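Long-range contact in beta-mannosidase (Trichoderma harzianum, PDB 4CVU), which probably hydrolyses terminal beta-linked mannose residues from the non-reducing ends of oligosaccharides, as a fungal enzyme of glycoside hydrolase family 2: residues E381-G386 with R699-L704. Numbering follows the deposited sequence.
Sequences EFYAKG and RQLGSL. With CD (cadmium ion), chain U.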
loop_
_atom_site.group_PDB
_atom_site.type_symbol
_atom_site.label_atom_id
_atom_site.label_comp_id
_atom_site.label_asym_id
_atom_site.label_seq_id
_atom_site.Cartn_x
_atom_site.Cartn_y
_atom_site.Cartn_z
ATOM N N GLU A 381 -16.905 -13.245 -46.379
ATOM C CA GLU A 381 -17.485 -12.572 -45.213
ATOM C C GLU A 381 -17.278 -13.385 -43.947
ATOM O O GLU A 381 -17.364 -14.619 -43.971
ATOM C CB GLU A 381 -18.993 -12.422 -45.417
ATOM C CG GLU A 381 -19.327 -11.304 -46.331
ATOM C CD GLU A 381 -20.813 -11.193 -46.639
ATOM O OE1 GLU A 381 -21.677 -11.703 -45.925
ATOM O OE2 GLU A 381 -21.110 -10.540 -47.617
ATOM N N PHE A 382 -17.037 -12.707 -42.818
ATOM C CA PHE A 382 -17.039 -13.394 -41.541
ATOM C C PHE A 382 -17.606 -12.488 -40.450
ATOM O O PHE A 382 -17.573 -11.250 -40.591
ATOM C CB PHE A 382 -15.624 -13.851 -41.179
ATOM C CG PHE A 382 -14.674 -12.713 -40.963
ATOM C CD1 PHE A 382 -13.996 -12.160 -42.018
ATOM C CD2 PHE A 382 -14.510 -12.165 -39.688
ATOM C CE1 PHE A 382 -13.142 -11.092 -41.818
ATOM C CE2 PHE A 382 -13.651 -11.105 -39.483
ATOM C CZ PHE A 382 -12.972 -10.560 -40.547
ATOM N N TYR A 383 -18.117 -13.095 -39.381
ATOM C CA TYR A 383 -18.596 -12.328 -38.233
ATOM C C TYR A 383 -17.394 -11.969 -37.338
ATOM O O TYR A 383 -16.760 -12.879 -36.799
ATOM C CB TYR A 383 -19.614 -13.118 -37.394
ATOM C CG TYR A 383 -20.418 -12.180 -36.518
ATOM C CD1 TYR A 383 -19.929 -11.751 -35.297
ATOM C CD2 TYR A 383 -21.626 -11.663 -36.960
ATOM C CE1 TYR A 383 -20.629 -10.847 -34.513
ATOM C CE2 TYR A 383 -22.334 -10.760 -36.185
ATOM C CZ TYR A 383 -21.824 -10.344 -34.966
ATOM O OH TYR A 383 -22.493 -9.427 -34.181
ATOM N N ALA A 384 -17.093 -10.683 -37.188
ATOM C CA ALA A 384 -15.954 -10.273 -36.333
ATOM C C ALA A 384 -16.366 -10.316 -34.874
ATOM O O ALA A 384 -17.490 -9.951 -34.530
ATOM C CB ALA A 384 -15.475 -8.896 -36.715
ATOM N N LYS A 385 -15.480 -10.840 -34.027
ATOM C CA LYS A 385 -15.789 -11.003 -32.631
ATOM C C LYS A 385 -14.552 -10.539 -31.873
ATOM O O LYS A 385 -13.478 -11.005 -32.178
ATOM C CB LYS A 385 -16.073 -12.466 -32.335
ATOM C CG LYS A 385 -17.315 -13.055 -33.037
ATOM C CD LYS A 385 -17.590 -14.515 -32.674
ATOM C CE LYS A 385 -16.384 -15.399 -33.002
ATOM N NZ LYS A 385 -16.614 -16.860 -32.858
ATOM N N GLY A 386 -14.697 -9.594 -30.963
ATOM C CA GLY A 386 -13.565 -9.198 -30.120
ATOM C C GLY A 386 -13.855 -7.944 -29.327
ATOM O O GLY A 386 -14.967 -7.810 -28.749
ATOM N N ARG A 699 -28.162 -7.483 -41.513
ATOM C CA ARG A 699 -27.067 -8.373 -41.824
ATOM C C ARG A 699 -25.832 -7.897 -41.060
ATOM O O ARG A 699 -24.913 -7.398 -41.634
ATOM C CB ARG A 699 -26.781 -8.447 -43.322
ATOM C CG ARG A 699 -26.341 -9.821 -43.776
ATOM C CD ARG A 699 -24.970 -10.127 -43.253
ATOM N NE ARG A 699 -24.273 -11.197 -43.915
ATOM C CZ ARG A 699 -24.375 -12.471 -43.594
ATOM N NH1 ARG A 699 -25.222 -12.861 -42.681
ATOM N NH2 ARG A 699 -23.631 -13.349 -44.217
ATOM N N GLN A 700 -25.967 -7.887 -39.762
ATOM C CA GLN A 700 -24.935 -7.418 -38.861
ATOM C C GLN A 700 -23.721 -8.376 -38.868
ATOM O O GLN A 700 -23.895 -9.563 -38.767
ATOM C CB GLN A 700 -25.562 -7.303 -37.471
ATOM C CG GLN A 700 -25.031 -6.190 -36.570
ATOM C CD GLN A 700 -23.808 -6.630 -35.805
ATOM O OE1 GLN A 700 -23.376 -7.746 -35.947
ATOM N NE2 GLN A 700 -23.271 -5.754 -34.972
ATOM N N LEU A 701 -22.489 -7.857 -38.909
ATOM C CA LEU A 701 -21.319 -8.733 -39.002
ATOM C C LEU A 701 -20.142 -8.424 -38.070
ATOM O O LEU A 701 -18.988 -8.729 -38.429
ATOM C CB LEU A 701 -20.806 -8.802 -40.438
ATOM C CG LEU A 701 -21.686 -9.504 -41.479
ATOM C CD1 LEU A 701 -20.957 -9.461 -42.833
ATOM C CD2 LEU A 701 -21.984 -10.926 -41.144
ATOM N N GLY A 702 -20.408 -7.879 -36.874
ATOM C CA GLY A 702 -19.323 -7.641 -35.942
ATOM C C GLY A 702 -19.694 -7.160 -34.568
ATOM O O GLY A 702 -20.661 -6.412 -34.403
ATOM N N SER A 703 -18.898 -7.611 -33.574
ATOM C CA SER A 703 -19.019 -7.186 -32.208
ATOM C C SER A 703 -17.644 -6.965 -31.637
ATOM O O SER A 703 -16.899 -7.956 -31.463
ATOM C CB SER A 703 -19.687 -8.263 -31.393
ATOM O OG SER A 703 -19.736 -7.930 -30.017
ATOM N N LEU A 704 -17.322 -5.705 -31.342
ATOM C CA LEU A 704 -16.075 -5.363 -30.607
ATOM C C LEU A 704 -16.429 -4.573 -29.370
ATOM O O LEU A 704 -16.670 -3.363 -29.424
ATOM C CB LEU A 704 -15.111 -4.554 -31.490
ATOM C CG LEU A 704 -14.767 -5.105 -32.873
ATOM C CD1 LEU A 704 -13.899 -4.142 -33.676
ATOM C CD2 LEU A 704 -14.107 -6.460 -32.803
HETATM CD CD CD U . -23.322 -10.344 -47.605
HETATM O O HOH W 1 -17.097 -8.416 -40.620
HETATM O O HOH W 2 -25.220 -11.831 -47.339
HETATM O O HOH W 3 -23.514 -8.310 -46.134
HETATM O O HOH W 4 -23.476 -9.630 -50.086
#
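Backbone bonds join A384-G386 to G702-L704 as neighbouring parallel strands, pairing the first and last strands of the barrel in what is, for this family, a (beta/alpha)8 catalytic domain. A384 N donates to L701 O (3.0 Å), S703 N to A384 O (2.9 Å) and G386 N to S703 O (2.8 Å). A384 and L704 send their side chains to one sheet face, where F591 and M418 pack against both; K385 and S703 use the other, with NZ of K385 salt-bridged to D760 and OG of S703 bonded to Y737.

In Y383, chi1 (-161°) sets CG beside the carbonyl carbon and chi2 (-84°) turns one ring face to L701 C and G702 N, both near its rim; G702 CA makes a CH-pi contact 4.0 Å from the centroid. The phenol OH reaches Q700 OE1 in a short but weak hydrogen bond (2.6 Å); the same oxygen accepts G702 N, while Q700 NE2 donates to G702 O. An alanine here would probably leave G702 CA without its aromatic cover and Q700 OE1 without its phenol partner.

Charge gathers at the partly exposed end. R699 NH2 forms a salt bridge with E381 OE1 (3.1 Å) almost in the guanidinium plane, L701 CD2 lies over one guanidinium face, and NH1 bonds S694 O. The carboxylate also chelates a cadmium ion, completed by three waters, with E381 OE2 bound more closely (2.2 Å) than OE1 (2.7 Å).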